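Local structure of putative modification methylase (Thermus thermophilus, 2ZIG) at residues B[118-123]-B[128-133]; B[114-119]-B[167-172]; B[77-82]-B[241-246]; B[194-199]-B[228-233]. The protein probably transfers a methyl group from S-adenosyl-L-methionine to the N4 atom of cytosine in DNA, as a member of the N(4)/N(6)-methyltransferase family. All coordinates share one frame; numbering follows the deposited sequence.

Contact 1: residues B[118-123]-B[128-133]; sequences DIQVRC and FDNLNP
An amide-to-amide bond between Gln120 and Asn130 is the striking feature here, linking a helix to the strand that follows it through two buried side chains. Asn130 ND2 donates to Gln120 OE1 over 3.1 Å, with a bent N-H...O angle of 143° and the two amide planes turned 47° apart. CG of Asn130 lies anti to the backbone N (chi1 176°), which carries its amide across to the helix, while the extended Gln120 chain brings OE1 to meet it. The same ND2 also bonds to Gln173 of strand 167-174 and, weakly, to a water that gives a firmer bond of 2.8 Å to Gln120 O. A leucine in place of Gln120 would probably leave ND2 of Asn130 without one of its carbonyl acceptors and the amide less firmly set in rotation. Toward the C-terminal end of the helix, Phe128 N donates to Cys123 O at 3.2 Å, and that oxygen lies at the edge of the Phe128 ring, near its plane. Cys123 CB meets ring atom CD2 of Phe128 at 4.0 Å, while the SG of Cys123 approaches the same ring obliquely, a sulfur-aromatic contact. Phe128 in turn meets Phe84 edge-to-face; helix 115-125 packs on strands 167-174 and 91-97 and against helix 66-86, and also meets the second subunit, where Asp118 pairs with Arg124 of that chain.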
loop_
_atom_site.group_PDB
_atom_site.type_symbol
_atom_site.label_atom_id
_atom_site.label_comp_id
_atom_site.label_asym_id
_atom_site.label_seq_id
_atom_site.Cartn_x
_atom_site.Cartn_y
_atom_site.Cartn_z
ATOM N N ASP B 118 6.545 2.483 -4.234
ATOM C CA ASP B 118 7.856 3.002 -4.597
ATOM C C ASP B 118 8.185 4.180 -3.696
ATOM O O ASP B 118 9.331 4.348 -3.276
ATOM C CB ASP B 118 7.876 3.439 -6.069
ATOM C CG ASP B 118 8.150 2.278 -7.015
ATOM O OD1 ASP B 118 9.213 1.642 -6.855
ATOM O OD2 ASP B 118 7.316 1.994 -7.901
ATOM N N ILE B 119 7.168 4.981 -3.383
ATOM C CA ILE B 119 7.349 6.143 -2.525
ATOM C C ILE B 119 7.707 5.693 -1.112
ATOM O O ILE B 119 8.676 6.184 -0.528
ATOM C CB ILE B 119 6.068 7.017 -2.474
ATOM C CG1 ILE B 119 5.720 7.537 -3.876
ATOM C CG2 ILE B 119 6.258 8.183 -1.504
ATOM C CD1 ILE B 119 6.745 8.432 -4.467
ATOM N N GLN B 120 6.937 4.755 -0.565
ATOM C CA GLN B 120 7.200 4.252 0.789
ATOM C C GLN B 120 8.619 3.732 0.933
ATOM O O GLN B 120 9.320 4.070 1.882
ATOM C CB GLN B 120 6.233 3.120 1.170
ATOM C CG GLN B 120 4.902 3.582 1.708
ATOM C CD GLN B 120 4.052 2.434 2.214
ATOM O OE1 GLN B 120 3.870 2.262 3.418
ATOM N NE2 GLN B 120 3.532 1.641 1.299
ATOM N N VAL B 121 9.034 2.897 -0.010
ATOM C CA VAL B 121 10.366 2.313 0.020
ATOM C C VAL B 121 11.456 3.388 -0.022
ATOM O O VAL B 121 12.314 3.452 0.855
ATOM C CB VAL B 121 10.533 1.330 -1.158
ATOM C CG1 VAL B 121 11.975 0.848 -1.257
ATOM C CG2 VAL B 121 9.591 0.146 -0.960
ATOM N N ARG B 122 11.406 4.247 -1.031
ATOM C CA ARG B 122 12.402 5.295 -1.168
ATOM C C ARG B 122 12.477 6.234 0.036
ATOM O O ARG B 122 13.543 6.769 0.336
ATOM C CB ARG B 122 12.143 6.079 -2.452
ATOM C CG ARG B 122 12.446 5.277 -3.705
ATOM C CD ARG B 122 11.876 5.943 -4.936
ATOM N NE ARG B 122 12.350 5.325 -6.174
ATOM C CZ ARG B 122 13.437 5.712 -6.837
ATOM N NH1 ARG B 122 14.171 6.721 -6.384
ATOM N NH2 ARG B 122 13.787 5.096 -7.958
ATOM N N CYS B 123 11.360 6.430 0.734
ATOM C CA CYS B 123 11.357 7.307 1.896
ATOM C C CYS B 123 12.183 6.715 3.031
ATOM O O CYS B 123 12.775 7.450 3.816
ATOM C CB CYS B 123 9.927 7.589 2.374
ATOM S SG CYS B 123 9.086 8.932 1.469
ATOM N N PHE B 128 13.242 8.290 6.894
ATOM C CA PHE B 128 11.898 8.344 7.469
ATOM C C PHE B 128 11.484 7.058 8.183
ATOM O O PHE B 128 11.897 5.966 7.794
ATOM C CB PHE B 128 10.879 8.620 6.358
ATOM C CG PHE B 128 10.803 10.055 5.944
ATOM C CD1 PHE B 128 10.184 10.992 6.764
ATOM C CD2 PHE B 128 11.356 10.473 4.741
ATOM C CE1 PHE B 128 10.115 12.327 6.393
ATOM C CE2 PHE B 128 11.290 11.806 4.362
ATOM C CZ PHE B 128 10.667 12.735 5.190
ATOM N N ASP B 129 10.673 7.192 9.230
ATOM C CA ASP B 129 10.150 6.021 9.936
ATOM C C ASP B 129 8.813 5.758 9.277
ATOM O O ASP B 129 7.940 6.625 9.276
ATOM C CB ASP B 129 9.873 6.300 11.416
ATOM C CG ASP B 129 11.077 6.093 12.289
ATOM O OD1 ASP B 129 11.868 5.176 12.006
ATOM O OD2 ASP B 129 11.219 6.839 13.277
ATOM N N ASN B 130 8.629 4.576 8.718
ATOM C CA ASN B 130 7.353 4.300 8.091
ATOM C C ASN B 130 6.255 3.995 9.107
ATOM O O ASN B 130 6.443 3.206 10.024
ATOM C CB ASN B 130 7.480 3.136 7.107
ATOM C CG ASN B 130 6.152 2.751 6.505
ATOM O OD1 ASN B 130 5.533 1.778 6.927
ATOM N ND2 ASN B 130 5.692 3.528 5.526
ATOM N N LEU B 131 5.113 4.645 8.938
ATOM C CA LEU B 131 3.956 4.422 9.788
ATOM C C LEU B 131 2.888 3.785 8.887
ATOM O O LEU B 131 3.033 3.764 7.659
ATOM C CB LEU B 131 3.455 5.751 10.353
ATOM C CG LEU B 131 3.948 6.221 11.738
ATOM C CD1 LEU B 131 5.371 5.782 11.998
ATOM C CD2 LEU B 131 3.814 7.739 11.822
ATOM N N ASN B 132 1.830 3.256 9.483
ATOM C CA ASN B 132 0.784 2.646 8.684
ATOM C C ASN B 132 0.046 3.695 7.865
ATOM O O ASN B 132 -0.288 4.770 8.354
ATOM C CB ASN B 132 -0.210 1.891 9.569
ATOM C CG ASN B 132 0.150 0.434 9.716
ATOM O OD1 ASN B 132 0.673 -0.174 8.786
ATOM N ND2 ASN B 132 -0.137 -0.139 10.875
ATOM N N PRO B 133 -0.207 3.400 6.595
ATOM C CA PRO B 133 -0.919 4.403 5.806
ATOM C C PRO B 133 -2.384 4.296 6.143
ATOM O O PRO B 133 -2.799 3.377 6.850
ATOM C CB PRO B 133 -0.661 3.954 4.378
ATOM C CG PRO B 133 -0.730 2.466 4.528
ATOM C CD PRO B 133 0.116 2.222 5.774
HETATM O O HOH W 1 8.859 4.301 4.618
#

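Contact 2: residues B[114-119]-B[167-172]; sequences PLHADI and IEYILM
His116 faces Tyr169 where helix 115-119 and strand 167-172 run almost parallel, their axes 9.5 Å apart and inclined at 12°. The two rings form a face-to-face stack, with centroids 3.5 Å apart and planes at 10°. His116 ND1 sits over the Tyr169 ring toward its rim, 3.4 Å from CE2, while the CB of Ala117 lies over the other face of the imidazole. The histidine takes chi1 86°, which places its CG between the backbone N and the carbonyl carbon and swings the ring against the tyrosine. Strand 167-174 is the antiparallel strand of the class I methyltransferase fold, inserted between strands 91-97 and 129-137; its reversed direction lets the packed helix run in the same sense. A serine in place of Tyr169 would probably leave one face of the imidazole without its stacking partner and open a gap between helix and strand. The polar ends of His116 have partners elsewhere: ND1 bonds to Asp99, and NE2 to NE2 of His116 in the second subunit. Two residues along the strand, Leu171 CD1 reaches His116 O at 3.5 Å and Ile119 CG2 at 3.6 Å, the two aliphatic chains crossing at about a right angle.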
loop_
_atom_site.group_PDB
_atom_site.type_symbol
_atom_site.label_atom_id
_atom_site.label_comp_id
_atom_site.label_asym_id
_atom_site.label_seq_id
_atom_site.Cartn_x
_atom_site.Cartn_y
_atom_site.Cartn_z
ATOM N N PRO B 114 3.007 0.767 -9.151
ATOM C CA PRO B 114 2.810 0.829 -7.694
ATOM C C PRO B 114 3.445 2.074 -7.065
ATOM O O PRO B 114 4.297 1.972 -6.183
ATOM C CB PRO B 114 3.469 -0.458 -7.210
ATOM C CG PRO B 114 4.641 -0.581 -8.141
ATOM C CD PRO B 114 4.030 -0.239 -9.499
ATOM N N LEU B 115 3.013 3.244 -7.526
ATOM C CA LEU B 115 3.537 4.519 -7.047
ATOM C C LEU B 115 3.669 4.646 -5.530
ATOM O O LEU B 115 4.718 5.054 -5.027
ATOM C CB LEU B 115 2.657 5.659 -7.550
ATOM C CG LEU B 115 3.323 6.871 -8.206
ATOM C CD1 LEU B 115 2.365 8.054 -8.109
ATOM C CD2 LEU B 115 4.656 7.201 -7.541
ATOM N N HIS B 116 2.606 4.310 -4.801
ATOM C CA HIS B 116 2.627 4.437 -3.351
ATOM C C HIS B 116 3.711 3.558 -2.723
ATOM O O HIS B 116 4.349 3.948 -1.741
ATOM C CB HIS B 116 1.261 4.072 -2.747
ATOM C CG HIS B 116 1.089 2.606 -2.481
ATOM N ND1 HIS B 116 0.773 1.697 -3.469
ATOM C CD2 HIS B 116 1.239 1.886 -1.343
ATOM C CE1 HIS B 116 0.734 0.482 -2.952
ATOM N NE2 HIS B 116 1.014 0.568 -1.664
ATOM N N ALA B 117 3.915 2.373 -3.288
ATOM C CA ALA B 117 4.909 1.453 -2.756
ATOM C C ALA B 117 6.326 1.944 -3.039
ATOM O O ALA B 117 7.208 1.825 -2.190
ATOM C CB ALA B 117 4.703 0.061 -3.346
ATOM N N ASP B 118 6.545 2.483 -4.234
ATOM C CA ASP B 118 7.856 3.002 -4.597
ATOM C C ASP B 118 8.185 4.180 -3.696
ATOM O O ASP B 118 9.331 4.348 -3.276
ATOM C CB ASP B 118 7.876 3.439 -6.069
ATOM C CG ASP B 118 8.150 2.278 -7.015
ATOM O OD1 ASP B 118 9.213 1.642 -6.855
ATOM O OD2 ASP B 118 7.316 1.994 -7.901
ATOM N N ILE B 119 7.168 4.981 -3.383
ATOM C CA ILE B 119 7.349 6.143 -2.525
ATOM C C ILE B 119 7.707 5.693 -1.112
ATOM O O ILE B 119 8.676 6.184 -0.528
ATOM C CB ILE B 119 6.068 7.017 -2.474
ATOM C CG1 ILE B 119 5.720 7.537 -3.876
ATOM C CG2 ILE B 119 6.258 8.183 -1.504
ATOM C CD1 ILE B 119 6.745 8.432 -4.467
ATOM N N ILE B 167 -9.368 3.009 -4.553
ATOM C CA ILE B 167 -8.613 3.642 -3.477
ATOM C C ILE B 167 -7.358 4.429 -3.834
ATOM O O ILE B 167 -6.835 4.364 -4.946
ATOM C CB ILE B 167 -8.153 2.573 -2.448
ATOM C CG1 ILE B 167 -7.102 1.662 -3.107
ATOM C CG2 ILE B 167 -9.355 1.734 -1.971
ATOM C CD1 ILE B 167 -6.385 0.699 -2.169
ATOM N N GLU B 168 -6.886 5.165 -2.833
ATOM C CA GLU B 168 -5.645 5.915 -2.896
ATOM C C GLU B 168 -5.008 5.672 -1.535
ATOM O O GLU B 168 -5.694 5.310 -0.579
ATOM C CB GLU B 168 -5.885 7.398 -3.141
ATOM C CG GLU B 168 -6.123 7.692 -4.603
ATOM C CD GLU B 168 -6.059 9.159 -4.912
ATOM O OE1 GLU B 168 -5.210 9.850 -4.308
ATOM O OE2 GLU B 168 -6.846 9.616 -5.768
ATOM N N TYR B 169 -3.699 5.855 -1.452
ATOM C CA TYR B 169 -2.979 5.590 -0.220
ATOM C C TYR B 169 -2.514 6.860 0.474
ATOM O O TYR B 169 -1.967 7.756 -0.157
ATOM C CB TYR B 169 -1.762 4.712 -0.526
ATOM C CG TYR B 169 -2.084 3.455 -1.308
ATOM C CD1 TYR B 169 -2.322 2.244 -0.662
ATOM C CD2 TYR B 169 -2.185 3.489 -2.695
ATOM C CE1 TYR B 169 -2.656 1.086 -1.389
ATOM C CE2 TYR B 169 -2.516 2.349 -3.426
ATOM C CZ TYR B 169 -2.751 1.152 -2.767
ATOM O OH TYR B 169 -3.079 0.032 -3.500
ATOM N N ILE B 170 -2.743 6.945 1.777
ATOM C CA ILE B 170 -2.284 8.116 2.503
ATOM C C ILE B 170 -1.092 7.641 3.297
ATOM O O ILE B 170 -1.239 7.081 4.373
ATOM C CB ILE B 170 -3.366 8.687 3.437
ATOM C CG1 ILE B 170 -4.577 9.119 2.605
ATOM C CG2 ILE B 170 -2.817 9.907 4.192
ATOM C CD1 ILE B 170 -5.747 9.639 3.434
ATOM N N LEU B 171 0.090 7.841 2.718
ATOM C CA LEU B 171 1.353 7.436 3.325
ATOM C C LEU B 171 1.732 8.330 4.492
ATOM O O LEU B 171 1.549 9.539 4.445
ATOM C CB LEU B 171 2.455 7.460 2.268
ATOM C CG LEU B 171 2.123 6.641 1.013
ATOM C CD1 LEU B 171 3.225 6.804 -0.028
ATOM C CD2 LEU B 171 1.964 5.186 1.399
ATOM N N MET B 172 2.264 7.720 5.542
ATOM C CA MET B 172 2.672 8.447 6.734
ATOM C C MET B 172 4.158 8.189 6.971
ATOM O O MET B 172 4.563 7.068 7.292
ATOM C CB MET B 172 1.858 7.963 7.934
ATOM C CG MET B 172 0.352 7.995 7.722
ATOM S SD MET B 172 -0.368 9.594 8.087
ATOM C CE MET B 172 -2.122 9.204 8.034
#

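Contact 3: residues B[77-82]-B[241-246]; sequences DRVWRE and DPFAGT
Residues 241-246, with the sequence DPFAGT, run from the end of strand 238-241 into the cofactor-binding loop (motif I) of the amino-methyltransferases, and Val79 and Trp80 of helix 66-86 pack against its Pro242 and Phe243. Thr246 is an S-adenosyl-L-methionine-binding residue, though no cofactor is bound to this chain, and the Phe243 side chain lies about 4 Å from that of Ala29 and about 5 Å from that of Glu264, two more residues of that site. Val79 holds CG1 anti to its backbone N (chi1 176°) and CG2 beside that N, which turns both branches to Phe243 CZ, each at 3.8 Å, the two side chains arriving from opposite directions. Trp80 leads away from the loop at its CB, yet its indole returns so that CH2 reaches Phe243 CE1 at 4.0 Å, at the edge of the phenyl ring and near its plane. Pro242 CB touches Val79 CG1 at 3.9 Å and also lies over one face of the Phe243 ring. Within the loop, Asp241 OD1 accepts from Phe243 N at 2.9 Å in an Asx turn, the N-H arriving on the anti side, 27° out of the carboxylate plane. No hydrogen bond joins helix and loop, so the contact rests on apolar fit, while the polar bonds that shape the loop are made within it and to Thr46, Thr249 and Glu264.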
loop_
_atom_site.group_PDB
_atom_site.type_symbol
_atom_site.label_atom_id
_atom_site.label_comp_id
_atom_site.label_asym_id
_atom_site.label_seq_id
_atom_site.Cartn_x
_atom_site.Cartn_y
_atom_site.Cartn_z
ATOM N N ASP B 77 12.213 12.226 -4.763
ATOM C CA ASP B 77 13.171 11.996 -3.688
ATOM C C ASP B 77 13.941 13.251 -3.267
ATOM O O ASP B 77 14.230 13.444 -2.084
ATOM C CB ASP B 77 14.153 10.890 -4.083
ATOM C CG ASP B 77 13.595 9.499 -3.836
ATOM O OD1 ASP B 77 12.379 9.382 -3.562
ATOM O OD2 ASP B 77 14.367 8.520 -3.914
ATOM N N ARG B 78 14.272 14.106 -4.227
ATOM C CA ARG B 78 14.997 15.326 -3.902
ATOM C C ARG B 78 14.111 16.261 -3.084
ATOM O O ARG B 78 14.602 17.091 -2.308
ATOM C CB ARG B 78 15.467 16.019 -5.175
ATOM C CG ARG B 78 16.637 15.324 -5.859
ATOM C CD ARG B 78 17.121 16.150 -7.044
ATOM N NE ARG B 78 16.034 16.389 -7.990
ATOM C CZ ARG B 78 16.119 17.189 -9.048
ATOM N NH1 ARG B 78 17.249 17.837 -9.305
ATOM N NH2 ARG B 78 15.068 17.344 -9.847
ATOM N N VAL B 79 12.801 16.122 -3.265
ATOM C CA VAL B 79 11.840 16.928 -2.523
ATOM C C VAL B 79 11.684 16.339 -1.119
ATOM O O VAL B 79 11.707 17.067 -0.124
ATOM C CB VAL B 79 10.468 16.935 -3.221
ATOM C CG1 VAL B 79 9.454 17.698 -2.381
ATOM C CG2 VAL B 79 10.601 17.560 -4.602
ATOM N N TRP B 80 11.539 15.019 -1.040
ATOM C CA TRP B 80 11.383 14.344 0.248
ATOM C C TRP B 80 12.619 14.617 1.121
ATOM O O TRP B 80 12.514 14.707 2.351
ATOM C CB TRP B 80 11.207 12.823 0.054
ATOM C CG TRP B 80 10.116 12.386 -0.912
ATOM C CD1 TRP B 80 10.150 11.289 -1.727
ATOM C CD2 TRP B 80 8.843 13.017 -1.152
ATOM N NE1 TRP B 80 8.990 11.200 -2.458
ATOM C CE2 TRP B 80 8.171 12.245 -2.125
ATOM C CE3 TRP B 80 8.208 14.159 -0.640
ATOM C CZ2 TRP B 80 6.891 12.579 -2.600
ATOM C CZ3 TRP B 80 6.940 14.491 -1.110
ATOM C CH2 TRP B 80 6.295 13.701 -2.082
ATOM N N ARG B 81 13.785 14.747 0.486
ATOM C CA ARG B 81 15.032 15.023 1.219
ATOM C C ARG B 81 14.951 16.354 1.944
ATOM O O ARG B 81 15.309 16.450 3.111
ATOM C CB ARG B 81 16.242 15.056 0.286
ATOM C CG ARG B 81 16.825 13.703 -0.039
ATOM C CD ARG B 81 18.282 13.825 -0.472
ATOM N NE ARG B 81 18.823 12.533 -0.884
ATOM C CZ ARG B 81 18.417 11.862 -1.958
ATOM N NH1 ARG B 81 17.466 12.366 -2.737
ATOM N NH2 ARG B 81 18.950 10.680 -2.244
ATOM N N GLU B 82 14.499 17.387 1.242
ATOM C CA GLU B 82 14.359 18.700 1.859
ATOM C C GLU B 82 13.282 18.652 2.939
ATOM O O GLU B 82 13.440 19.247 4.006
ATOM C CB GLU B 82 13.987 19.761 0.814
ATOM C CG GLU B 82 15.134 20.177 -0.092
ATOM C CD GLU B 82 16.374 20.563 0.692
ATOM O OE1 GLU B 82 16.266 21.388 1.618
ATOM O OE2 GLU B 82 17.460 20.037 0.382
ATOM N N ASP B 241 2.905 22.219 1.907
ATOM C CA ASP B 241 2.532 21.404 0.755
ATOM C C ASP B 241 3.485 21.858 -0.361
ATOM O O ASP B 241 3.351 22.963 -0.885
ATOM C CB ASP B 241 1.080 21.661 0.328
ATOM C CG ASP B 241 0.616 20.710 -0.766
ATOM O OD1 ASP B 241 1.471 20.223 -1.532
ATOM O OD2 ASP B 241 -0.603 20.448 -0.878
ATOM N N PRO B 242 4.468 21.016 -0.721
ATOM C CA PRO B 242 5.468 21.283 -1.764
ATOM C C PRO B 242 4.892 21.330 -3.186
ATOM O O PRO B 242 5.535 21.848 -4.109
ATOM C CB PRO B 242 6.449 20.120 -1.611
ATOM C CG PRO B 242 6.239 19.641 -0.217
ATOM C CD PRO B 242 4.760 19.742 -0.048
ATOM N N PHE B 243 3.694 20.770 -3.360
ATOM C CA PHE B 243 3.029 20.732 -4.662
ATOM C C PHE B 243 1.602 21.218 -4.470
ATOM O O PHE B 243 0.641 20.492 -4.744
ATOM C CB PHE B 243 3.017 19.299 -5.200
ATOM C CG PHE B 243 4.369 18.641 -5.202
ATOM C CD1 PHE B 243 4.648 17.593 -4.335
ATOM C CD2 PHE B 243 5.365 19.070 -6.073
ATOM C CE1 PHE B 243 5.900 16.975 -4.332
ATOM C CE2 PHE B 243 6.627 18.460 -6.082
ATOM C CZ PHE B 243 6.893 17.409 -5.208
ATOM N N ALA B 244 1.482 22.466 -4.025
ATOM C CA ALA B 244 0.204 23.091 -3.693
ATOM C C ALA B 244 -0.938 23.161 -4.708
ATOM O O ALA B 244 -2.105 23.177 -4.309
ATOM C CB ALA B 244 0.468 24.483 -3.134
ATOM N N GLY B 245 -0.635 23.213 -6.002
ATOM C CA GLY B 245 -1.709 23.294 -6.976
ATOM C C GLY B 245 -2.610 24.464 -6.614
ATOM O O GLY B 245 -2.112 25.568 -6.366
ATOM N N THR B 246 -3.923 24.243 -6.561
ATOM C CA THR B 246 -4.831 25.327 -6.217
ATOM C C THR B 246 -4.895 25.622 -4.721
ATOM O O THR B 246 -5.760 26.379 -4.269
ATOM C CB THR B 246 -6.248 25.078 -6.740
ATOM O OG1 THR B 246 -6.672 23.764 -6.368
ATOM C CG2 THR B 246 -6.282 25.232 -8.252
#

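Contact 4: residues B[194-199]-B[228-233]; sequences KEDFHR and LVRMFS
Asp196 and Arg230 join two helices through a surface salt-bridge network that also takes in Glu195 and Arg199. The closer part of the contact is the direct pairing, though it is small and long: Asp196 OD2 stands 3.6 Å from Arg230 NH2, at the edge of the guanidinium and near its plane. Carboxylate and guanidinium planes are 73° apart, so this is a charge pairing without the flat, two-pronged fit of a bidentate pair. A bend at chi3 (59°) turns the arginine head toward the acid, and the same head makes a cation-pi contact with Trp256. On the looser side a water accepts from Arg230 NH1 at 3.1 Å and gives only a weak bond to Asp196 OD1. Asp196 OD1 is also 3.3 Å from Arg199 NH1 but lies well out of that guanidinium plane, so charge alone acts there; Arg199 NH2 lies 3.1 Å from Glu195 OE1, one turn back on the same helix. Nearby, Phe197 stacks on Phe201 and meets Tyr157 of the second subunit edge-to-face. Farther along the second segment, Ser233 OG donates to Val229 O at 2.8 Å.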
loop_
_atom_site.group_PDB
_atom_site.type_symbol
_atom_site.label_atom_id
_atom_site.label_comp_id
_atom_site.label_asym_id
_atom_site.label_seq_id
_atom_site.Cartn_x
_atom_site.Cartn_y
_atom_site.Cartn_z
ATOM N N LYS B 194 -14.207 13.348 21.146
ATOM C CA LYS B 194 -14.220 11.897 21.037
ATOM C C LYS B 194 -14.790 11.410 19.700
ATOM O O LYS B 194 -14.208 10.545 19.047
ATOM C CB LYS B 194 -15.022 11.307 22.199
ATOM C CG LYS B 194 -15.020 9.789 22.270
ATOM C CD LYS B 194 -15.863 9.273 23.444
ATOM C CE LYS B 194 -15.286 9.704 24.796
ATOM N NZ LYS B 194 -15.269 11.191 24.995
ATOM N N GLU B 195 -15.917 11.978 19.284
ATOM C CA GLU B 195 -16.543 11.560 18.037
ATOM C C GLU B 195 -15.618 11.650 16.827
ATOM O O GLU B 195 -15.500 10.692 16.058
ATOM C CB GLU B 195 -17.809 12.377 17.765
ATOM C CG GLU B 195 -18.558 11.911 16.517
ATOM C CD GLU B 195 -19.799 12.736 16.216
ATOM O OE1 GLU B 195 -19.656 13.940 15.901
ATOM O OE2 GLU B 195 -20.918 12.177 16.292
ATOM N N ASP B 196 -14.967 12.793 16.651
ATOM C CA ASP B 196 -14.077 12.972 15.518
ATOM C C ASP B 196 -12.863 12.061 15.623
ATOM O O ASP B 196 -12.453 11.438 14.637
ATOM C CB ASP B 196 -13.619 14.427 15.423
ATOM C CG ASP B 196 -14.780 15.398 15.305
ATOM O OD1 ASP B 196 -15.728 15.108 14.540
ATOM O OD2 ASP B 196 -14.740 16.460 15.970
ATOM N N PHE B 197 -12.297 11.974 16.822
ATOM C CA PHE B 197 -11.115 11.152 17.043
ATOM C C PHE B 197 -11.306 9.735 16.516
ATOM O O PHE B 197 -10.488 9.227 15.751
ATOM C CB PHE B 197 -10.788 11.088 18.531
ATOM C CG PHE B 197 -9.507 10.378 18.836
ATOM C CD1 PHE B 197 -8.304 11.078 18.882
ATOM C CD2 PHE B 197 -9.493 9.008 19.048
ATOM C CE1 PHE B 197 -7.102 10.422 19.132
ATOM C CE2 PHE B 197 -8.300 8.337 19.299
ATOM C CZ PHE B 197 -7.100 9.044 19.341
ATOM N N HIS B 198 -12.391 9.092 16.938
ATOM C CA HIS B 198 -12.659 7.725 16.511
ATOM C C HIS B 198 -12.963 7.631 15.028
ATOM O O HIS B 198 -12.621 6.645 14.385
ATOM C CB HIS B 198 -13.780 7.129 17.367
ATOM C CG HIS B 198 -13.365 6.908 18.790
ATOM N ND1 HIS B 198 -12.318 6.078 19.134
ATOM C CD2 HIS B 198 -13.792 7.470 19.945
ATOM C CE1 HIS B 198 -12.114 6.141 20.437
ATOM N NE2 HIS B 198 -12.995 6.979 20.954
ATOM N N ARG B 199 -13.577 8.670 14.475
ATOM C CA ARG B 199 -13.862 8.676 13.050
ATOM C C ARG B 199 -12.579 8.886 12.237
ATOM O O ARG B 199 -12.386 8.238 11.211
ATOM C CB ARG B 199 -14.849 9.782 12.706
ATOM C CG ARG B 199 -15.265 9.801 11.244
ATOM C CD ARG B 199 -16.113 11.025 10.965
ATOM N NE ARG B 199 -17.104 11.211 12.018
ATOM C CZ ARG B 199 -17.507 12.399 12.452
ATOM N NH1 ARG B 199 -16.996 13.501 11.913
ATOM N NH2 ARG B 199 -18.407 12.489 13.427
ATOM N N LEU B 228 -6.493 15.673 8.037
ATOM C CA LEU B 228 -5.077 15.397 8.276
ATOM C C LEU B 228 -4.432 16.495 9.126
ATOM O O LEU B 228 -3.699 16.206 10.073
ATOM C CB LEU B 228 -4.344 15.235 6.937
ATOM C CG LEU B 228 -4.794 13.981 6.165
ATOM C CD1 LEU B 228 -4.250 13.994 4.726
ATOM C CD2 LEU B 228 -4.316 12.728 6.923
ATOM N N VAL B 229 -4.722 17.752 8.799
ATOM C CA VAL B 229 -4.177 18.863 9.564
ATOM C C VAL B 229 -4.575 18.722 11.035
ATOM O O VAL B 229 -3.730 18.812 11.926
ATOM C CB VAL B 229 -4.686 20.225 9.032
ATOM C CG1 VAL B 229 -4.272 21.351 9.984
ATOM C CG2 VAL B 229 -4.115 20.494 7.650
ATOM N N ARG B 230 -5.860 18.482 11.289
ATOM C CA ARG B 230 -6.348 18.348 12.661
ATOM C C ARG B 230 -5.741 17.169 13.404
ATOM O O ARG B 230 -5.591 17.212 14.625
ATOM C CB ARG B 230 -7.871 18.215 12.670
ATOM C CG ARG B 230 -8.592 19.405 12.047
ATOM C CD ARG B 230 -10.085 19.239 12.160
ATOM N NE ARG B 230 -10.492 19.120 13.556
ATOM C CZ ARG B 230 -11.690 18.712 13.949
ATOM N NH1 ARG B 230 -12.606 18.377 13.044
ATOM N NH2 ARG B 230 -11.973 18.644 15.244
ATOM N N MET B 231 -5.390 16.120 12.667
ATOM C CA MET B 231 -4.822 14.922 13.273
ATOM C C MET B 231 -3.318 14.956 13.496
ATOM O O MET B 231 -2.822 14.342 14.432
ATOM C CB MET B 231 -5.111 13.691 12.411
ATOM C CG MET B 231 -6.563 13.314 12.244
ATOM S SD MET B 231 -6.673 12.101 10.904
ATOM C CE MET B 231 -5.845 10.628 11.677
ATOM N N PHE B 232 -2.587 15.662 12.647
ATOM C CA PHE B 232 -1.150 15.640 12.781
ATOM C C PHE B 232 -0.406 16.955 12.886
ATOM O O PHE B 232 0.712 17.062 12.398
ATOM C CB PHE B 232 -0.578 14.785 11.648
ATOM C CG PHE B 232 -1.124 13.383 11.629
ATOM C CD1 PHE B 232 -0.821 12.491 12.662
ATOM C CD2 PHE B 232 -1.985 12.967 10.614
ATOM C CE1 PHE B 232 -1.371 11.203 12.688
ATOM C CE2 PHE B 232 -2.541 11.681 10.631
ATOM C CZ PHE B 232 -2.230 10.798 11.674
ATOM N N SER B 233 -1.036 17.948 13.512
ATOM C CA SER B 233 -0.416 19.245 13.746
ATOM C C SER B 233 -1.228 19.918 14.839
ATOM O O SER B 233 -2.330 19.480 15.150
ATOM C CB SER B 233 -0.430 20.121 12.489
ATOM O OG SER B 233 -1.715 20.670 12.262
HETATM O O HOH W 2 -15.698 18.012 12.726
#

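In the fold
Read from the N terminus, contact 3 opens first, on helix 66-86, and closes last, at the loop after strand 238-241, so the other three nest within it. Contact 2 starts on helix 115-125 and closes at strand 167-174; contact 1 shares Asp118 and Ile119 with it and closes earlier, at strand 129-137, the neighbour of 167-174 in the sheet. Contact 4 follows in series, bridging helices 194-200 and 222-232. Ile119 packs on Trp80 and Arg122 pairs with Asp77, tying contacts 1 and 2 to contact 3, while Met172 packs on Phe232 between contacts 2 and 4. Contacts 1, 2 and 4 reach the second subunit; contact 3 includes part of the cofactor site.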